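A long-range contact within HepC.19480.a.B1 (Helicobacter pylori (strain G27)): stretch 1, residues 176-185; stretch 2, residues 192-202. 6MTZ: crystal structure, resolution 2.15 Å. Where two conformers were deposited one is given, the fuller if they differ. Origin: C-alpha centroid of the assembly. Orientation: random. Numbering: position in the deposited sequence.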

ATOM      1  N   ARG A 176      -0.588 -12.368  10.162  1.00 22.06           N
ATOM      2  CA  ARG A 176      -1.703 -11.597  10.700  1.00 24.44           C
ATOM      3  C   ARG A 176      -1.304 -10.142  10.938  1.00 22.56           C
ATOM      4  O   ARG A 176      -2.112  -9.232  10.735  1.00 21.79           O
ATOM      5  CB  ARG A 176      -2.211 -12.241  11.990  1.00 25.10           C
ATOM      6  CG  ARG A 176      -3.319 -11.453  12.714  1.00 23.25           C
ATOM      7  CD  ARG A 176      -3.985 -12.326  13.781  1.00 21.55           C
ATOM      8  NE  ARG A 176      -2.943 -13.004  14.541  1.00 31.73           N
ATOM      9  CZ  ARG A 176      -2.356 -12.490  15.617  1.00 34.36           C
ATOM     10  NH1 ARG A 176      -2.748 -11.308  16.078  1.00 18.60           N
ATOM     11  NH2 ARG A 176      -1.387 -13.163  16.233  1.00 26.65           N
ATOM     12  N   MET A 177      -0.064  -9.897  11.383  1.00 24.90           N
ATOM     13  CA  MET A 177       0.362  -8.514  11.595  1.00 28.40           C
ATOM     14  C   MET A 177       0.204  -7.688  10.323  1.00 34.57           C
ATOM     15  O   MET A 177      -0.266  -6.541  10.367  1.00 24.06           O
ATOM     16  CB  MET A 177       1.811  -8.458  12.077  1.00 23.95           C
ATOM     17  CG  MET A 177       2.354  -7.013  12.257  1.00 19.78           C
ATOM     18  SD  MET A 177       3.004  -6.213  10.771  1.00 24.89           S
ATOM     19  CE  MET A 177       4.592  -7.046  10.652  1.00 29.22           C
ATOM     20  N   ILE A 178       0.591  -8.253   9.177  1.00 28.08           N
ATOM     21  CA  ILE A 178       0.527  -7.503   7.927  1.00 23.02           C
ATOM     22  C   ILE A 178      -0.923  -7.265   7.526  1.00 25.83           C
ATOM     23  O   ILE A 178      -1.279  -6.183   7.042  1.00 22.58           O
ATOM     24  CB  ILE A 178       1.317  -8.239   6.827  1.00 27.40           C
ATOM     25  CG1 ILE A 178       2.796  -8.163   7.135  1.00 22.97           C
ATOM     26  CG2 ILE A 178       1.031  -7.634   5.446  1.00 27.20           C
ATOM     27  CD1 ILE A 178       3.344  -6.720   7.069  1.00 30.28           C
ATOM     28  N   THR A 179      -1.782  -8.269   7.722  1.00 27.35           N
ATOM     29  CA  THR A 179      -3.187  -8.142   7.342  1.00 27.72           C
ATOM     30  C   THR A 179      -3.886  -7.060   8.156  1.00 30.78           C
ATOM     31  O   THR A 179      -4.754  -6.346   7.641  1.00 23.87           O
ATOM     32  CB  THR A 179      -3.907  -9.482   7.535  1.00 23.60           C
ATOM     33  OG1 THR A 179      -3.355 -10.479   6.662  1.00 27.50           O
ATOM     34  CG2 THR A 179      -5.381  -9.334   7.266  1.00 33.36           C
ATOM     35  N   GLN A 180      -3.528  -6.928   9.428  1.00 30.59           N
ATOM     36  CA  GLN A 180      -4.278  -6.107  10.365  1.00 26.57           C
ATOM     37  C   GLN A 180      -3.645  -4.753  10.609  1.00 22.64           C
ATOM     38  O   GLN A 180      -4.199  -3.960  11.378  1.00 28.54           O
ATOM     39  CB  GLN A 180      -4.442  -6.852  11.693  1.00 20.00           C
ATOM     40  CG  GLN A 180      -5.411  -8.038  11.582  1.00 22.44           C
ATOM     41  CD  GLN A 180      -5.636  -8.771  12.919  1.00 26.98           C
ATOM     42  OE1 GLN A 180      -4.901  -8.589  13.894  1.00 26.89           O
ATOM     43  NE2 GLN A 180      -6.639  -9.608  12.953  1.00 20.08           N
ATOM     44  N   SER A 181      -2.502  -4.457   9.991  1.00 22.42           N
ATOM     45  CA  SER A 181      -1.882  -3.142  10.160  1.00 22.73           C
ATOM     46  C   SER A 181      -2.430  -2.176   9.106  1.00 23.10           C
ATOM     47  O   SER A 181      -1.714  -1.649   8.260  1.00 25.21           O
ATOM     48  CB  SER A 181      -0.355  -3.247  10.119  1.00 21.67           C
ATOM     49  OG  SER A 181       0.125  -3.937   8.954  1.00 27.65           O
ATOM     50  N   SER A 182      -3.743  -1.948   9.182  1.00 23.76           N
ATOM     51  CA  SER A 182      -4.477  -1.142   8.219  0.58 25.27           C
ATOM     52  C   SER A 182      -4.772   0.261   8.739  1.00 29.82           C
ATOM     53  O   SER A 182      -5.643   0.944   8.186  1.00 20.54           O
ATOM     54  CB  SER A 182      -5.776  -1.852   7.839  0.58 26.15           C
ATOM     55  OG  SER A 182      -5.535  -3.225   7.541  0.58 25.72           O
ATOM     56  N   GLU A 183      -4.065   0.700   9.789  1.00 24.75           N
ATOM     57  CA  GLU A 183      -4.307   2.012  10.382  1.00 26.30           C
ATOM     58  C   GLU A 183      -3.968   3.172   9.450  1.00 27.59           C
ATOM     59  O   GLU A 183      -4.460   4.276   9.675  1.00 30.26           O
ATOM     60  CB  GLU A 183      -3.511   2.158  11.688  1.00 23.40           C
ATOM     61  CG  GLU A 183      -3.987   1.262  12.851  1.00 28.41           C
ATOM     62  CD  GLU A 183      -3.569  -0.185  12.675  1.00 33.45           C
ATOM     63  OE1 GLU A 183      -2.641  -0.434  11.869  1.00 33.13           O
ATOM     64  OE2 GLU A 183      -4.177  -1.069  13.322  1.00 26.21           O
ATOM     65  N   LEU A 184      -3.100   2.975   8.450  1.00 29.07           N
ATOM     66  CA  LEU A 184      -2.833   3.988   7.425  1.00 22.95           C
ATOM     67  C   LEU A 184      -3.403   3.491   6.097  1.00 30.51           C
ATOM     68  O   LEU A 184      -2.870   2.542   5.498  1.00 26.83           O
ATOM     69  CB  LEU A 184      -1.336   4.282   7.295  1.00 23.01           C
ATOM     70  CG  LEU A 184      -0.576   4.768   8.543  1.00 28.46           C
ATOM     71  CD1 LEU A 184       0.913   4.932   8.243  1.00 26.48           C
ATOM     72  CD2 LEU A 184      -1.144   6.092   9.091  1.00 25.18           C
ATOM     73  N   ASN A 185      -4.467   4.149   5.632  1.00 28.49           N
ATOM     74  CA  ASN A 185      -5.089   3.800   4.357  1.00 28.30           C
ATOM     75  C   ASN A 185      -4.049   3.712   3.245  1.00 33.18           C
ATOM     76  O   ASN A 185      -3.281   4.660   3.014  1.00 23.34           O
ATOM     77  CB  ASN A 185      -6.155   4.836   3.985  1.00 28.58           C
ATOM     78  CG  ASN A 185      -6.850   4.507   2.672  1.00 32.07           C
ATOM     79  OD1 ASN A 185      -6.418   4.932   1.607  1.00 34.59           O
ATOM     80  ND2 ASN A 185      -7.946   3.755   2.752  1.00 31.14           N
ATOM     81  N   GLU A 192       3.657   5.920   3.277  1.00 26.01           N
ATOM     82  CA  GLU A 192       3.638   5.852   4.736  1.00 24.49           C
ATOM     83  C   GLU A 192       3.043   4.537   5.201  1.00 33.62           C
ATOM     84  O   GLU A 192       3.429   4.016   6.255  1.00 27.91           O
ATOM     85  CB  GLU A 192       2.862   7.031   5.322  1.00 29.96           C
ATOM     86  CG  GLU A 192       3.513   8.400   5.067  1.00 30.48           C
ATOM     87  CD  GLU A 192       3.163   8.985   3.702  1.00 36.75           C
ATOM     88  OE1 GLU A 192       2.470   8.295   2.925  1.00 34.18           O
ATOM     89  OE2 GLU A 192       3.576  10.135   3.411  1.00 38.81           O
ATOM     90  N   ASN A 193       2.125   3.975   4.410  1.00 25.83           N
ATOM     91  CA  ASN A 193       1.607   2.648   4.708  1.00 16.42           C
ATOM     92  C   ASN A 193       2.711   1.604   4.596  1.00 24.33           C
ATOM     93  O   ASN A 193       2.850   0.741   5.468  1.00 20.93           O
ATOM     94  CB  ASN A 193       0.445   2.340   3.764  1.00 19.59           C
ATOM     95  CG  ASN A 193      -0.051   0.917   3.884  1.00 26.97           C
ATOM     96  OD1 ASN A 193       0.421   0.026   3.189  1.00 33.12           O
ATOM     97  ND2 ASN A 193      -1.035   0.703   4.748  1.00 45.94           N
ATOM     98  N   ARG A 194       3.533   1.696   3.548  1.00 30.69           N
ATOM     99  CA  ARG A 194       4.597   0.717   3.355  1.00 28.58           C
ATOM    100  C   ARG A 194       5.670   0.854   4.425  1.00 24.64           C
ATOM    101  O   ARG A 194       6.125  -0.150   4.981  1.00 31.05           O
ATOM    102  CB  ARG A 194       5.205   0.870   1.966  1.00 23.09           C
ATOM    103  CG  ARG A 194       6.365  -0.087   1.666  1.00 24.80           C
ATOM    104  CD  ARG A 194       6.915   0.126   0.226  1.00 20.47           C
ATOM    105  NE  ARG A 194       5.853   0.120  -0.774  1.00 22.75           N
ATOM    106  CZ  ARG A 194       5.313   1.201  -1.338  1.00 32.80           C
ATOM    107  NH1 ARG A 194       5.731   2.428  -1.014  1.00 25.00           N
ATOM    108  NH2 ARG A 194       4.340   1.048  -2.232  1.00 29.10           N
ATOM    109  N   ASP A 195       6.065   2.092   4.742  1.00 22.31           N
ATOM    110  CA  ASP A 195       7.079   2.315   5.768  1.00 19.90           C
ATOM    111  C   ASP A 195       6.642   1.748   7.110  1.00 24.04           C
ATOM    112  O   ASP A 195       7.442   1.140   7.836  1.00 23.93           O
ATOM    113  CB  ASP A 195       7.355   3.814   5.911  1.00 28.70           C
ATOM    114  CG  ASP A 195       8.075   4.399   4.711  1.00 34.95           C
ATOM    115  OD1 ASP A 195       8.456   3.640   3.794  1.00 37.43           O
ATOM    116  OD2 ASP A 195       8.263   5.629   4.686  1.00 36.97           O
ATOM    117  N   TYR A 196       5.377   1.962   7.461  1.00 24.14           N
ATOM    118  CA  TYR A 196       4.820   1.457   8.711  1.00 26.21           C
ATOM    119  C   TYR A 196       4.903  -0.071   8.789  1.00 22.00           C
ATOM    120  O   TYR A 196       5.431  -0.625   9.760  1.00 26.60           O
ATOM    121  CB  TYR A 196       3.379   1.951   8.804  1.00 18.71           C
ATOM    122  CG  TYR A 196       2.515   1.461   9.935  1.00 24.80           C
ATOM    123  CD1 TYR A 196       2.941   1.493  11.261  1.00 20.38           C
ATOM    124  CD2 TYR A 196       1.222   1.054   9.670  1.00 24.48           C
ATOM    125  CE1 TYR A 196       2.089   1.066  12.285  1.00 24.53           C
ATOM    126  CE2 TYR A 196       0.383   0.636  10.656  1.00 26.38           C
ATOM    127  CZ  TYR A 196       0.806   0.634  11.959  1.00 20.61           C
ATOM    128  OH  TYR A 196      -0.109   0.209  12.905  1.00 19.88           O
ATOM    129  N   LYS A 197       4.354  -0.766   7.788  1.00 23.12           N
ATOM    130  CA  LYS A 197       4.406  -2.224   7.785  1.00 21.30           C
ATOM    131  C   LYS A 197       5.844  -2.705   7.803  1.00 28.08           C
ATOM    132  O   LYS A 197       6.183  -3.623   8.554  1.00 24.48           O
ATOM    133  CB  LYS A 197       3.675  -2.810   6.563  1.00 15.43           C
ATOM    134  CG  LYS A 197       2.166  -2.541   6.526  1.00 21.36           C
ATOM    135  CD  LYS A 197       1.521  -3.125   5.281  1.00 25.74           C
ATOM    136  CE  LYS A 197       0.025  -2.879   5.196  1.00 28.32           C
ATOM    137  NZ  LYS A 197      -0.734  -3.443   6.314  1.00 30.70           N
ATOM    138  N   LEU A 198       6.718  -2.069   7.011  1.00 21.27           N
ATOM    139  CA  LEU A 198       8.100  -2.535   6.946  1.00 18.67           C
ATOM    140  C   LEU A 198       8.827  -2.280   8.254  1.00 25.27           C
ATOM    141  O   LEU A 198       9.675  -3.085   8.664  1.00 22.75           O
ATOM    142  CB  LEU A 198       8.847  -1.869   5.791  1.00 18.55           C
ATOM    143  CG  LEU A 198       8.366  -2.295   4.403  1.00 28.84           C
ATOM    144  CD1 LEU A 198       9.380  -1.846   3.382  1.00 23.43           C
ATOM    145  CD2 LEU A 198       8.154  -3.793   4.345  1.00 23.86           C
ATOM    146  N   LYS A 199       8.524  -1.162   8.918  1.00 25.10           N
ATOM    147  CA  LYS A 199       9.080  -0.940  10.249  1.00 24.21           C
ATOM    148  C   LYS A 199       8.650  -2.054  11.196  1.00 25.60           C
ATOM    149  O   LYS A 199       9.476  -2.636  11.904  1.00 28.57           O
ATOM    150  CB  LYS A 199       8.646   0.420  10.803  1.00 27.82           C
ATOM    151  N   LEU A 200       7.351  -2.365  11.217  1.00 21.60           N
ATOM    152  CA  LEU A 200       6.849  -3.413  12.108  1.00 23.15           C
ATOM    153  C   LEU A 200       7.501  -4.759  11.814  1.00 25.86           C
ATOM    154  O   LEU A 200       7.834  -5.515  12.737  1.00 23.71           O
ATOM    155  CB  LEU A 200       5.321  -3.544  11.974  1.00 19.99           C
ATOM    156  CG  LEU A 200       4.490  -2.332  12.418  1.00 24.54           C
ATOM    157  CD1 LEU A 200       3.054  -2.477  11.978  1.00 24.86           C
ATOM    158  CD2 LEU A 200       4.555  -2.184  13.937  1.00 22.23           C
ATOM    159  N   LEU A 201       7.651  -5.099  10.535  1.00 31.34           N
ATOM    160  CA  LEU A 201       8.220  -6.399  10.191  1.00 23.02           C
ATOM    161  C   LEU A 201       9.687  -6.458  10.580  1.00 16.49           C
ATOM    162  O   LEU A 201      10.134  -7.431  11.195  1.00 20.89           O
ATOM    163  CB  LEU A 201       8.030  -6.678   8.695  1.00 21.30           C
ATOM    164  CG  LEU A 201       8.600  -8.016   8.236  1.00 24.25           C
ATOM    165  CD1 LEU A 201       7.896  -9.119   8.995  1.00 22.94           C
ATOM    166  CD2 LEU A 201       8.439  -8.180   6.718  1.00 24.64           C
ATOM    167  N   GLU A 202      10.448  -5.401  10.267  1.00 19.35           N
ATOM    168  CA  GLU A 202      11.861  -5.380  10.658  1.00 25.83           C
ATOM    169  C   GLU A 202      12.050  -5.530  12.169  1.00 28.12           C
ATOM    170  O   GLU A 202      13.041  -6.125  12.608  1.00 26.96           O
ATOM    171  CB  GLU A 202      12.548  -4.092  10.172  1.00 20.88           C
ATOM    172  CG  GLU A 202      14.043  -4.059  10.548  1.00 31.99           C
ATOM    173  CD  GLU A 202      14.853  -2.972   9.854  1.00 38.50           C
ATOM    174  OE1 GLU A 202      14.381  -2.383   8.848  1.00 41.76           O
ATOM    175  OE2 GLU A 202      15.981  -2.718  10.325  1.00 30.99           O
TER

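The rule of this contact is that a long polar side chain can gather up the loose carbonyls where a helix gives way to loop. Lys-197 starts with chi1 m, runs fully extended through chi2 and chi3, then turns at chi4 (-60°), which places NZ among three acceptors: 2.9 Å from Ile-178 O, 2.8 Å from Ser-181 O and 2.8 Å from Ser-181 OG. With three hydrogen bonds, the buried ammonium group is well satisfied. Ser-181 takes chi1 p, and in that position OG both accepts from the lysine and donates to Met-177 O at 3.0 Å.

One turn earlier in the second helix Asn-193, chi1 t, does the same for a single carbonyl, directing ND2 to Leu-184 O (2.7 Å, N-H...O angle 142°). Tyr-196, the neighbour of Lys-197 and also t, bonds a side chain instead: it points toward the first stretch, and its OH donates to Glu-183 OE1 at 2.8 Å, near the ring plane; the glutamate bends back through chi1 m and chi2 p to meet it.

Apolar contacts are interleaved with the polar ones at the Leu-184 end and take over beyond the lysine at Met-177. Leu-184, in the common m,t rotamer, sets CD1 3.9 Å from Tyr-196 CB. Met-177 leaves its backbone with chi1 t, then folds through m and m, laying SD 3.7 Å from Leu-200 CB and CE 4.0 Å from Leu-201 CB.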